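Local coordinates for guanine nucleotide exchange protein (Legionella pneumophila, PDB 1XSZ), which probably acts as a guanine nucleotide exchange factor for ADP-ribosylation factor GTPases, pairing a Sec7 domain with a C-terminal domain that caps the active site, at residues Phe47-Arg52 and Lys76-Gln81; Val60-Ser65 and Ala106-Arg111; Thr210-Asn213 and Thr217-Lys220; Asp222-Leu225 and Asn231-Thr234. All coordinates share one frame; numbering follows the deposited sequence. Where two conformers were deposited one is given.

Interaction 1 of 4, residues Phe47-Arg52 and Lys76-Gln81; sequences FFHQQR and KAFTSQ
His-49 and Phe-78 form an aromatic stack between the C-terminal ends of helices 40-50 and 69-80 in the Sec7 domain, and one hydrogen bond beside it fixes the imidazole. The rings are nearly parallel, their planes 8° apart with centroids separated by 3.8 Å. That is an offset stack: Phe-78 CE2 sits over the middle of the imidazole, while His-49 NE2 meets the phenyl face nearer its rim. Phe-78 gains this place because its CG stands anti to the backbone N (chi1 -179°), carrying the ring out to the neighbouring helix. At the edge of the imidazole, His-49 ND1 donates to Gln-81 OE1 over 3.1 Å. The acceptor lies in the imidazole plane and the donor in the carbonyl plane, although the N-H...O angle of 146° is moderately bent. Gln-81 NE2 in turn bonds to Glu-42 O, which orients the amide. Beside the stack, Phe-48 CB packs on Phe-78 CE2 at 3.7 Å, and Leu-64 of helix 57-64 borders both phenylalanines. The bond direction places a proton on ND1, and with one face of the ring stacked and its edge held, rotation of the imidazole is restricted from two directions.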
loop_
_atom_site.group_PDB
_atom_site.type_symbol
_atom_site.label_atom_id
_atom_site.label_comp_id
_atom_site.label_asym_id
_atom_site.label_seq_id
_atom_site.Cartn_x
_atom_site.Cartn_y
_atom_site.Cartn_z
ATOM N N PHE A 47 2.786 -19.260 -8.618
ATOM C CA PHE A 47 3.513 -18.714 -9.759
ATOM C C PHE A 47 4.379 -17.536 -9.307
ATOM O O PHE A 47 5.514 -17.388 -9.747
ATOM C CB PHE A 47 2.539 -18.252 -10.850
ATOM C CG PHE A 47 3.185 -18.064 -12.197
ATOM C CD1 PHE A 47 3.504 -19.167 -12.990
ATOM C CD2 PHE A 47 3.500 -16.793 -12.665
ATOM C CE1 PHE A 47 4.127 -19.003 -14.227
ATOM C CE2 PHE A 47 4.125 -16.620 -13.904
ATOM C CZ PHE A 47 4.438 -17.728 -14.684
ATOM N N PHE A 48 3.835 -16.698 -8.429
ATOM C CA PHE A 48 4.578 -15.549 -7.912
ATOM C C PHE A 48 5.851 -16.028 -7.208
ATOM O O PHE A 48 6.920 -15.441 -7.371
ATOM C CB PHE A 48 3.721 -14.763 -6.916
ATOM C CG PHE A 48 2.614 -13.953 -7.543
ATOM C CD1 PHE A 48 1.580 -13.468 -6.751
ATOM C CD2 PHE A 48 2.622 -13.636 -8.901
ATOM C CE1 PHE A 48 0.568 -12.681 -7.292
ATOM C CE2 PHE A 48 1.612 -12.847 -9.452
ATOM C CZ PHE A 48 0.586 -12.368 -8.646
ATOM N N HIS A 49 5.728 -17.085 -6.410
ATOM C CA HIS A 49 6.883 -17.634 -5.705
ATOM C C HIS A 49 7.871 -18.274 -6.680
ATOM O O HIS A 49 9.068 -17.990 -6.646
ATOM C CB HIS A 49 6.435 -18.684 -4.682
ATOM C CG HIS A 49 5.969 -18.107 -3.382
ATOM N ND1 HIS A 49 4.765 -18.447 -2.806
ATOM C CD2 HIS A 49 6.567 -17.247 -2.525
ATOM C CE1 HIS A 49 4.642 -17.824 -1.647
ATOM N NE2 HIS A 49 5.723 -17.090 -1.452
ATOM N N GLN A 50 7.358 -19.137 -7.549
ATOM C CA GLN A 50 8.191 -19.841 -8.520
ATOM C C GLN A 50 8.939 -18.950 -9.501
ATOM O O GLN A 50 10.103 -19.200 -9.810
ATOM C CB GLN A 50 7.342 -20.828 -9.324
ATOM C CG GLN A 50 6.963 -22.102 -8.594
ATOM C CD GLN A 50 8.166 -22.972 -8.288
ATOM O OE1 GLN A 50 9.095 -23.065 -9.090
ATOM N NE2 GLN A 50 8.149 -23.623 -7.132
ATOM N N GLN A 51 8.272 -17.909 -9.988
ATOM C CA GLN A 51 8.874 -17.028 -10.982
ATOM C C GLN A 51 9.306 -15.669 -10.447
ATOM O O GLN A 51 9.397 -14.701 -11.201
ATOM C CB GLN A 51 7.888 -16.833 -12.138
ATOM C CG GLN A 51 7.363 -18.139 -12.728
ATOM C CD GLN A 51 8.425 -18.913 -13.484
ATOM O OE1 GLN A 51 8.246 -20.092 -13.797
ATOM N NE2 GLN A 51 9.531 -18.252 -13.792
ATOM N N ARG A 52 9.597 -15.600 -9.153
ATOM C CA ARG A 52 9.995 -14.337 -8.539
ATOM C C ARG A 52 11.174 -13.634 -9.215
ATOM O O ARG A 52 11.264 -12.409 -9.184
ATOM C CB ARG A 52 10.302 -14.551 -7.055
ATOM C CG ARG A 52 11.439 -15.509 -6.787
ATOM C CD ARG A 52 11.638 -15.704 -5.292
ATOM N NE ARG A 52 12.792 -16.551 -5.004
ATOM C CZ ARG A 52 12.890 -17.831 -5.352
ATOM N NH1 ARG A 52 11.899 -18.427 -6.004
ATOM N NH2 ARG A 52 13.987 -18.514 -5.054
ATOM N N LYS A 76 -3.496 -14.784 0.865
ATOM C CA LYS A 76 -3.579 -15.780 1.923
ATOM C C LYS A 76 -2.835 -17.044 1.497
ATOM O O LYS A 76 -2.100 -17.635 2.286
ATOM C CB LYS A 76 -5.041 -16.106 2.242
ATOM C CG LYS A 76 -5.216 -16.856 3.555
ATOM C CD LYS A 76 -6.680 -17.043 3.916
ATOM C CE LYS A 76 -6.819 -17.687 5.286
ATOM N NZ LYS A 76 -6.045 -18.955 5.377
ATOM N N ALA A 77 -3.013 -17.447 0.243
ATOM C CA ALA A 77 -2.337 -18.636 -0.262
ATOM C C ALA A 77 -0.833 -18.386 -0.353
ATOM O O ALA A 77 -0.027 -19.237 0.019
ATOM C CB ALA A 77 -2.887 -19.014 -1.634
ATOM N N PHE A 78 -0.460 -17.203 -0.835
ATOM C CA PHE A 78 0.941 -16.827 -0.985
ATOM C C PHE A 78 1.683 -16.912 0.342
ATOM O O PHE A 78 2.768 -17.482 0.426
ATOM C CB PHE A 78 1.024 -15.405 -1.557
ATOM C CG PHE A 78 2.427 -14.913 -1.792
ATOM C CD1 PHE A 78 3.099 -14.182 -0.817
ATOM C CD2 PHE A 78 3.070 -15.160 -3.001
ATOM C CE1 PHE A 78 4.385 -13.706 -1.046
ATOM C CE2 PHE A 78 4.356 -14.689 -3.242
ATOM C CZ PHE A 78 5.017 -13.960 -2.263
ATOM N N THR A 79 1.092 -16.352 1.388
ATOM C CA THR A 79 1.722 -16.381 2.697
ATOM C C THR A 79 1.693 -17.781 3.320
ATOM O O THR A 79 2.630 -18.176 4.014
ATOM C CB THR A 79 1.053 -15.359 3.623
ATOM O OG1 THR A 79 1.154 -14.061 3.023
ATOM C CG2 THR A 79 1.743 -15.331 4.976
ATOM N N SER A 80 0.624 -18.527 3.061
ATOM C CA SER A 80 0.493 -19.880 3.595
ATOM C C SER A 80 1.545 -20.806 2.994
ATOM O O SER A 80 1.932 -21.803 3.606
ATOM C CB SER A 80 -0.904 -20.430 3.302
ATOM O OG SER A 80 -1.895 -19.684 3.981
ATOM N N GLN A 81 2.010 -20.471 1.795
ATOM C CA GLN A 81 3.016 -21.273 1.108
ATOM C C GLN A 81 4.425 -21.025 1.634
ATOM O O GLN A 81 5.381 -21.671 1.203
ATOM C CB GLN A 81 2.944 -21.009 -0.401
ATOM C CG GLN A 81 1.656 -21.531 -1.028
ATOM C CD GLN A 81 1.387 -20.971 -2.411
ATOM O OE1 GLN A 81 2.133 -20.131 -2.913
ATOM N NE2 GLN A 81 0.308 -21.432 -3.033
#

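Interaction 2 of 4, residues Val60-Ser65 and Ala106-Arg111; sequences VGDYLS and AQKIDR
Lys-108 crosses from the first turns of helix 106-123 to Asp-62 and Ser-65 at the end of helix 57-64, making a polar contact inside the Sec7 domain. Its chain is extended beyond CG and delivers NZ to Asp-62 OD1 at 2.7 Å, a salt bridge entered from the syn side of the carboxylate and 23° out of its plane. A water links the same groups: it donates to Asp-62 OD2 at 2.7 Å and accepts from Lys-108 NZ at 3.2 Å. Glu-105 OE2 gives the ammonium a second salt bridge. The aliphatic part of the lysine lies against Ser-65, with Lys-108 CB 3.3 Å from Ser-65 OG. That hydroxyl is turned between its backbone N and carbonyl carbon (chi1 64°), a setting that lets OG donate to Gly-61 O at 2.8 Å. Gly-61 O also accepts Ser-65 N, at 3.1 Å and from the opposite face of its plane. Ser-65 O accepts a hydrogen bond of 3.0 Å from Arg-111 NH1, doubtful because the arginine is modelled in two conformers. Both carboxylate oxygens of Asp-62 thus have partners, and two nearby acidic groups would be expected to favour the charged form of Lys-108; the link combines this charged pair at the lysine tip with van der Waals contact of its aliphatic chain on Ser-65.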
loop_
_atom_site.group_PDB
_atom_site.type_symbol
_atom_site.label_atom_id
_atom_site.label_comp_id
_atom_site.label_asym_id
_atom_site.label_seq_id
_atom_site.Cartn_x
_atom_site.Cartn_y
_atom_site.Cartn_z
ATOM N N VAL A 60 3.820 -7.515 -8.504
ATOM C CA VAL A 60 3.414 -8.668 -7.706
ATOM C C VAL A 60 2.987 -8.178 -6.322
ATOM O O VAL A 60 1.937 -8.564 -5.798
ATOM C CB VAL A 60 4.576 -9.674 -7.557
ATOM C CG1 VAL A 60 4.234 -10.722 -6.509
ATOM C CG2 VAL A 60 4.836 -10.353 -8.890
ATOM N N GLY A 61 3.813 -7.318 -5.734
ATOM C CA GLY A 61 3.508 -6.778 -4.424
ATOM C C GLY A 61 2.229 -5.964 -4.440
ATOM O O GLY A 61 1.445 -5.998 -3.491
ATOM N N ASP A 62 2.002 -5.236 -5.529
ATOM C CA ASP A 62 0.803 -4.425 -5.628
ATOM C C ASP A 62 -0.446 -5.289 -5.731
ATOM O O ASP A 62 -1.469 -5.005 -5.105
ATOM C CB ASP A 62 0.883 -3.498 -6.835
ATOM C CG ASP A 62 -0.023 -2.315 -6.687
ATOM O OD1 ASP A 62 0.291 -1.462 -5.833
ATOM O OD2 ASP A 62 -1.046 -2.250 -7.397
ATOM N N TYR A 63 -0.364 -6.348 -6.525
ATOM C CA TYR A 63 -1.490 -7.256 -6.679
ATOM C C TYR A 63 -1.813 -7.920 -5.337
ATOM O O TYR A 63 -2.961 -7.931 -4.887
ATOM C CB TYR A 63 -1.160 -8.343 -7.704
ATOM C CG TYR A 63 -2.294 -9.317 -7.919
ATOM C CD1 TYR A 63 -3.264 -9.084 -8.896
ATOM C CD2 TYR A 63 -2.431 -10.443 -7.109
ATOM C CE1 TYR A 63 -4.344 -9.950 -9.058
ATOM C CE2 TYR A 63 -3.505 -11.310 -7.259
ATOM C CZ TYR A 63 -4.455 -11.058 -8.233
ATOM O OH TYR A 63 -5.517 -11.918 -8.378
ATOM N N LEU A 64 -0.790 -8.469 -4.694
ATOM C CA LEU A 64 -0.973 -9.155 -3.421
ATOM C C LEU A 64 -1.546 -8.290 -2.310
ATOM O O LEU A 64 -2.285 -8.784 -1.459
ATOM C CB LEU A 64 0.354 -9.757 -2.953
ATOM C CG LEU A 64 0.861 -10.956 -3.762
ATOM C CD1 LEU A 64 2.279 -11.300 -3.347
ATOM C CD2 LEU A 64 -0.067 -12.155 -3.541
ATOM N N SER A 65 -1.215 -7.002 -2.314
ATOM C CA SER A 65 -1.672 -6.101 -1.262
ATOM C C SER A 65 -2.947 -5.322 -1.564
ATOM O O SER A 65 -3.342 -4.464 -0.774
ATOM C CB SER A 65 -0.554 -5.115 -0.906
ATOM O OG SER A 65 -0.247 -4.275 -2.011
ATOM N N ALA A 106 0.151 3.093 2.751
ATOM C CA ALA A 106 -0.218 2.599 4.071
ATOM C C ALA A 106 -1.189 1.427 4.141
ATOM O O ALA A 106 -0.919 0.442 4.835
ATOM C CB ALA A 106 -0.749 3.749 4.912
ATOM N N GLN A 107 -2.319 1.514 3.450
ATOM C CA GLN A 107 -3.285 0.426 3.534
ATOM C C GLN A 107 -2.778 -0.877 2.937
ATOM O O GLN A 107 -3.137 -1.957 3.411
ATOM C CB GLN A 107 -4.614 0.835 2.895
ATOM C CG GLN A 107 -5.325 1.945 3.666
ATOM C CD GLN A 107 -6.743 2.191 3.189
ATOM O OE1 GLN A 107 -7.444 3.055 3.718
ATOM N NE2 GLN A 107 -7.176 1.433 2.188
ATOM N N LYS A 108 -1.934 -0.783 1.913
ATOM C CA LYS A 108 -1.383 -1.979 1.288
ATOM C C LYS A 108 -0.363 -2.624 2.220
ATOM O O LYS A 108 -0.336 -3.850 2.376
ATOM C CB LYS A 108 -0.752 -1.621 -0.059
ATOM C CG LYS A 108 -1.790 -1.276 -1.108
ATOM C CD LYS A 108 -1.150 -0.867 -2.426
ATOM C CE LYS A 108 -2.212 -0.584 -3.469
ATOM N NZ LYS A 108 -1.607 0.004 -4.702
ATOM N N ILE A 109 0.478 -1.807 2.840
ATOM C CA ILE A 109 1.457 -2.316 3.793
ATOM C C ILE A 109 0.701 -3.026 4.919
ATOM O O ILE A 109 1.071 -4.120 5.345
ATOM C CB ILE A 109 2.283 -1.157 4.390
ATOM C CG1 ILE A 109 3.215 -0.591 3.319
ATOM C CG2 ILE A 109 3.093 -1.636 5.599
ATOM C CD1 ILE A 109 3.814 0.752 3.682
ATOM N N ASP A 110 -0.375 -2.399 5.383
ATOM C CA ASP A 110 -1.180 -2.943 6.466
ATOM C C ASP A 110 -1.712 -4.333 6.111
ATOM O O ASP A 110 -1.604 -5.267 6.913
ATOM C CB ASP A 110 -2.330 -1.974 6.778
ATOM C CG ASP A 110 -2.973 -2.230 8.126
ATOM O OD1 ASP A 110 -2.392 -2.971 8.945
ATOM O OD2 ASP A 110 -4.060 -1.664 8.367
ATOM N N ARG A 111 -2.275 -4.481 4.917
ATOM C CA ARG A 111 -2.806 -5.781 4.521
ATOM C C ARG A 111 -1.726 -6.854 4.517
ATOM O O ARG A 111 -1.979 -7.998 4.902
ATOM C CB ARG A 111 -3.471 -5.701 3.146
ATOM C CG ARG A 111 -4.606 -4.700 3.086
ATOM C CD ARG A 111 -5.571 -4.995 1.948
ATOM N NE ARG A 111 -6.561 -3.932 1.812
ATOM C CZ ARG A 111 -6.344 -2.786 1.177
ATOM N NH1 ARG A 111 -5.171 -2.549 0.605
ATOM N NH2 ARG A 111 -7.295 -1.865 1.128
HETATM O O HOH W 1 -3.554 -1.713 -6.597
#

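Interaction 3 of 4, residues Thr210-Asn213 and Thr217-Lys220; sequences TTLN and TFKK
Leu-212 and Phe-218 pack across a strand-turn-helix connection in the RalF capping domain, where a short 3-10 turn after strand 204-208 leads into helix 216-224. The tight part is apolar. Leu-212 CG lies 3.8 Å from Phe-218 CD1, and the two side chains cross at about a right angle, with the branch point of the leucine against one ortho carbon of the ring. Leu-212 CD2 touches the same ring carbon at 4.1 Å, while Leu-212 CD1 comes to the phenylalanine CB instead. Phe-218 reaches back over the turn with CG anti to its backbone N (chi1 178°), which sets the ring against Leu-212 CG. Its CB, placed by the helix backbone, lies 3.3 Å from Leu-212 O. Further round the ring, Phe-218 CD2 meets Asn-213 CA at 3.7 Å, a contact with the backbone of the turn rather than with the asparagine amide. Val-296 of strand 295-300 touches both Leu-212 and Phe-218, placing this pair against the sheet. Where the helix begins, Asp-215 OD1 accepts a hydrogen bond from Phe-218 N and so ties down the residue that carries the ring. The other side is looser and belongs to exposed residues. The CB of Asn-213 points away from the helix, leaving its backbone to make the contact. Lys-219 runs extended until chi4 (-64°), where the chain bends and returns its end toward the turn. There the meeting is slight: Lys-219 CE lies 3.5 Å from Asn-213 O, and Lys-219 NZ gives that oxygen a weak hydrogen bond of 3.3 Å.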
loop_
_atom_site.group_PDB
_atom_site.type_symbol
_atom_site.label_atom_id
_atom_site.label_comp_id
_atom_site.label_asym_id
_atom_site.label_seq_id
_atom_site.Cartn_x
_atom_site.Cartn_y
_atom_site.Cartn_z
ATOM N N THR A 210 9.175 19.649 -2.348
ATOM C CA THR A 210 9.571 20.457 -1.206
ATOM C C THR A 210 8.712 21.711 -1.078
ATOM O O THR A 210 8.847 22.460 -0.109
ATOM C CB THR A 210 11.042 20.884 -1.330
ATOM O OG1 THR A 210 11.243 21.515 -2.601
ATOM C CG2 THR A 210 11.961 19.680 -1.218
ATOM N N THR A 211 7.830 21.936 -2.050
ATOM C CA THR A 211 6.956 23.107 -2.035
ATOM C C THR A 211 5.466 22.767 -2.075
ATOM O O THR A 211 4.621 23.661 -2.054
ATOM C CB THR A 211 7.270 24.053 -3.218
ATOM O OG1 THR A 211 7.234 23.318 -4.448
ATOM C CG2 THR A 211 8.644 24.682 -3.045
ATOM N N LEU A 212 5.142 21.477 -2.120
ATOM C CA LEU A 212 3.748 21.044 -2.167
ATOM C C LEU A 212 2.938 21.518 -0.962
ATOM O O LEU A 212 1.739 21.778 -1.079
ATOM C CB LEU A 212 3.673 19.512 -2.265
ATOM C CG LEU A 212 2.283 18.873 -2.336
ATOM C CD1 LEU A 212 1.523 19.402 -3.545
ATOM C CD2 LEU A 212 2.422 17.357 -2.421
ATOM N N ASN A 213 3.583 21.634 0.194
ATOM C CA ASN A 213 2.871 22.070 1.391
ATOM C C ASN A 213 2.376 23.510 1.295
ATOM O O ASN A 213 1.525 23.925 2.078
ATOM C CB ASN A 213 3.745 21.904 2.640
ATOM C CG ASN A 213 5.072 22.618 2.523
ATOM O OD1 ASN A 213 5.142 23.753 2.060
ATOM N ND2 ASN A 213 6.137 21.956 2.958
ATOM N N THR A 217 -4.242 24.060 -3.034
ATOM C CA THR A 217 -5.074 22.869 -3.137
ATOM C C THR A 217 -4.654 21.845 -2.091
ATOM O O THR A 217 -5.502 21.207 -1.469
ATOM C CB THR A 217 -4.991 22.246 -4.545
ATOM O OG1 THR A 217 -5.471 23.192 -5.509
ATOM C CG2 THR A 217 -5.843 20.988 -4.629
ATOM N N PHE A 218 -3.349 21.693 -1.887
ATOM C CA PHE A 218 -2.867 20.755 -0.883
ATOM C C PHE A 218 -3.387 21.162 0.490
ATOM O O PHE A 218 -3.837 20.323 1.259
ATOM C CB PHE A 218 -1.337 20.724 -0.842
ATOM C CG PHE A 218 -0.784 19.802 0.210
ATOM C CD1 PHE A 218 -0.685 18.437 -0.027
ATOM C CD2 PHE A 218 -0.402 20.295 1.455
ATOM C CE1 PHE A 218 -0.213 17.570 0.961
ATOM C CE2 PHE A 218 0.070 19.436 2.451
ATOM C CZ PHE A 218 0.164 18.071 2.200
ATOM N N LYS A 219 -3.325 22.458 0.791
ATOM C CA LYS A 219 -3.791 22.953 2.082
ATOM C C LYS A 219 -5.268 22.649 2.301
ATOM O O LYS A 219 -5.663 22.208 3.378
ATOM C CB LYS A 219 -3.549 24.459 2.188
ATOM C CG LYS A 219 -2.085 24.838 2.292
ATOM C CD LYS A 219 -1.915 26.346 2.322
ATOM C CE LYS A 219 -0.463 26.737 2.517
ATOM N NZ LYS A 219 0.050 26.277 3.836
ATOM N N LYS A 220 -6.087 22.886 1.280
ATOM C CA LYS A 220 -7.517 22.615 1.392
ATOM C C LYS A 220 -7.764 21.118 1.547
ATOM O O LYS A 220 -8.649 20.690 2.289
ATOM C CB LYS A 220 -8.263 23.136 0.162
ATOM C CG LYS A 220 -8.321 24.654 0.061
ATOM C CD LYS A 220 -9.107 25.088 -1.167
ATOM C CE LYS A 220 -9.253 26.603 -1.232
ATOM N NZ LYS A 220 -7.934 27.290 -1.300
#

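Interaction 4 of 4, residues Asp222-Leu225 and Asn231-Thr234; sequences DSFL and NINT
Ile-232 sets its terminal methyl almost exactly over the middle of the Phe-224 ring, a well-centred CH-pi contact that joins the end of helix 216-224 to the 3-10 turn 232-234. Ile-232 CD1 stands 3.9 Å from the ring centroid and only 9° off the ring normal, so the methyl is nearly equidistant from the ring carbons. The torsions explain the fit: Phe-224 holds CG anti to its backbone N (chi1 -172°), projecting the ring toward the turn, and Ile-232 holds CG1 likewise anti before a bend at chi2 (64°) brings CD1 over the face. The two side chains cross at about a right angle. The ring also reaches the backbone of the turn, where Phe-224 CE2 lies 3.8 Å from Ile-232 CA and 4.0 Å from Asn-231 C. No hydrogen bond spans the two segments; the polar bonds lie within the turn itself. Asn-231 O accepts twice from one residue, Thr-234 OG1 at 2.7 Å and Thr-234 N at 3.0 Å. An Asx turn, with Asn-231 OD1 accepting from Asn-233 N, is suggested, though that oxygen is less surely placed. Thr-245 of strand 243-248 touches both Phe-224 and Ile-232, while Ile-264 and Leu-266 of strand 260-268 touch Phe-224 and Ile-232 respectively. The attraction across the contact is therefore dispersive and apolar, dependent on shape and burial, whereas the turn that presents the isoleucine is held by polar bonds of its own.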
loop_
_atom_site.group_PDB
_atom_site.type_symbol
_atom_site.label_atom_id
_atom_site.label_comp_id
_atom_site.label_asym_id
_atom_site.label_seq_id
_atom_site.Cartn_x
_atom_site.Cartn_y
_atom_site.Cartn_z
ATOM N N ASP A 222 -5.656 18.891 2.835
ATOM C CA ASP A 222 -5.189 18.498 4.155
ATOM C C ASP A 222 -6.260 18.797 5.205
ATOM O O ASP A 222 -6.551 17.959 6.063
ATOM C CB ASP A 222 -3.882 19.235 4.468
ATOM C CG ASP A 222 -3.205 18.722 5.721
ATOM O OD1 ASP A 222 -3.389 17.533 6.055
ATOM O OD2 ASP A 222 -2.475 19.506 6.362
ATOM N N SER A 223 -6.849 19.986 5.124
ATOM C CA SER A 223 -7.887 20.391 6.065
ATOM C C SER A 223 -9.148 19.549 5.907
ATOM O O SER A 223 -9.823 19.233 6.888
ATOM C CB SER A 223 -8.230 21.869 5.862
ATOM O OG SER A 223 -9.268 22.276 6.735
ATOM N N PHE A 224 -9.459 19.184 4.668
ATOM C CA PHE A 224 -10.640 18.383 4.375
ATOM C C PHE A 224 -10.653 17.053 5.124
ATOM O O PHE A 224 -11.715 16.522 5.438
ATOM C CB PHE A 224 -10.736 18.145 2.864
ATOM C CG PHE A 224 -12.014 17.488 2.432
ATOM C CD1 PHE A 224 -12.137 16.102 2.419
ATOM C CD2 PHE A 224 -13.108 18.260 2.046
ATOM C CE1 PHE A 224 -13.325 15.495 2.028
ATOM C CE2 PHE A 224 -14.299 17.662 1.655
ATOM C CZ PHE A 224 -14.412 16.279 1.644
ATOM N N LEU A 225 -9.468 16.519 5.413
ATOM C CA LEU A 225 -9.356 15.248 6.120
ATOM C C LEU A 225 -10.100 15.218 7.453
ATOM O O LEU A 225 -10.630 14.181 7.850
ATOM C CB LEU A 225 -7.884 14.904 6.349
ATOM C CG LEU A 225 -7.115 14.525 5.082
ATOM C CD1 LEU A 225 -5.641 14.391 5.401
ATOM C CD2 LEU A 225 -7.664 13.225 4.524
ATOM N N ASN A 231 -18.382 19.827 0.931
ATOM C CA ASN A 231 -18.345 19.231 -0.397
ATOM C C ASN A 231 -16.920 19.275 -0.932
ATOM O O ASN A 231 -16.236 20.298 -0.850
ATOM C CB ASN A 231 -19.279 19.976 -1.356
ATOM C CG ASN A 231 -19.524 19.206 -2.643
ATOM O OD1 ASN A 231 -18.585 18.794 -3.327
ATOM N ND2 ASN A 231 -20.794 19.010 -2.980
ATOM N N ILE A 232 -16.483 18.151 -1.482
ATOM C CA ILE A 232 -15.144 18.024 -2.024
ATOM C C ILE A 232 -14.861 19.010 -3.164
ATOM O O ILE A 232 -13.703 19.303 -3.459
ATOM C CB ILE A 232 -14.906 16.572 -2.510
ATOM C CG1 ILE A 232 -13.440 16.379 -2.895
ATOM C CG2 ILE A 232 -15.840 16.251 -3.663
ATOM C CD1 ILE A 232 -12.488 16.536 -1.730
ATOM N N ASN A 233 -15.907 19.534 -3.797
ATOM C CA ASN A 233 -15.687 20.478 -4.887
ATOM C C ASN A 233 -15.119 21.808 -4.392
ATOM O O ASN A 233 -14.738 22.662 -5.194
ATOM C CB ASN A 233 -16.972 20.718 -5.691
ATOM C CG ASN A 233 -18.113 21.205 -4.837
ATOM O OD1 ASN A 233 -17.926 22.024 -3.942
ATOM N ND2 ASN A 233 -19.315 20.713 -5.121
ATOM N N THR A 234 -15.064 21.989 -3.075
ATOM C CA THR A 234 -14.497 23.209 -2.515
ATOM C C THR A 234 -12.977 23.066 -2.568
ATOM O O THR A 234 -12.243 24.051 -2.515
ATOM C CB THR A 234 -14.938 23.440 -1.049
ATOM O OG1 THR A 234 -14.555 22.320 -0.242
ATOM C CG2 THR A 234 -16.445 23.629 -0.970
#

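In the fold
Following the chain from the N terminus, interaction 1 closes a loop from helix 40-50 to helix 69-80, and interaction 2 closes a longer one from helix 57-64 to helix 106-123. These loops cross, because 60-65 lies between the segments of interaction 1 while its partner 106-111 lies beyond both of them; Phe-48 packs on Val-60, Tyr-63 and Leu-64, joining them into one helical core of the Sec7 domain. Interactions 3 and 4 follow in series within the capping domain as short closures at the two ends of helix 216-224, and they touch where Lys-220 meets Thr-234. Interaction 2 remains about 10 Å from interaction 4 at the nearest atoms, while interactions 1 and 3 have centres about 40 Å apart.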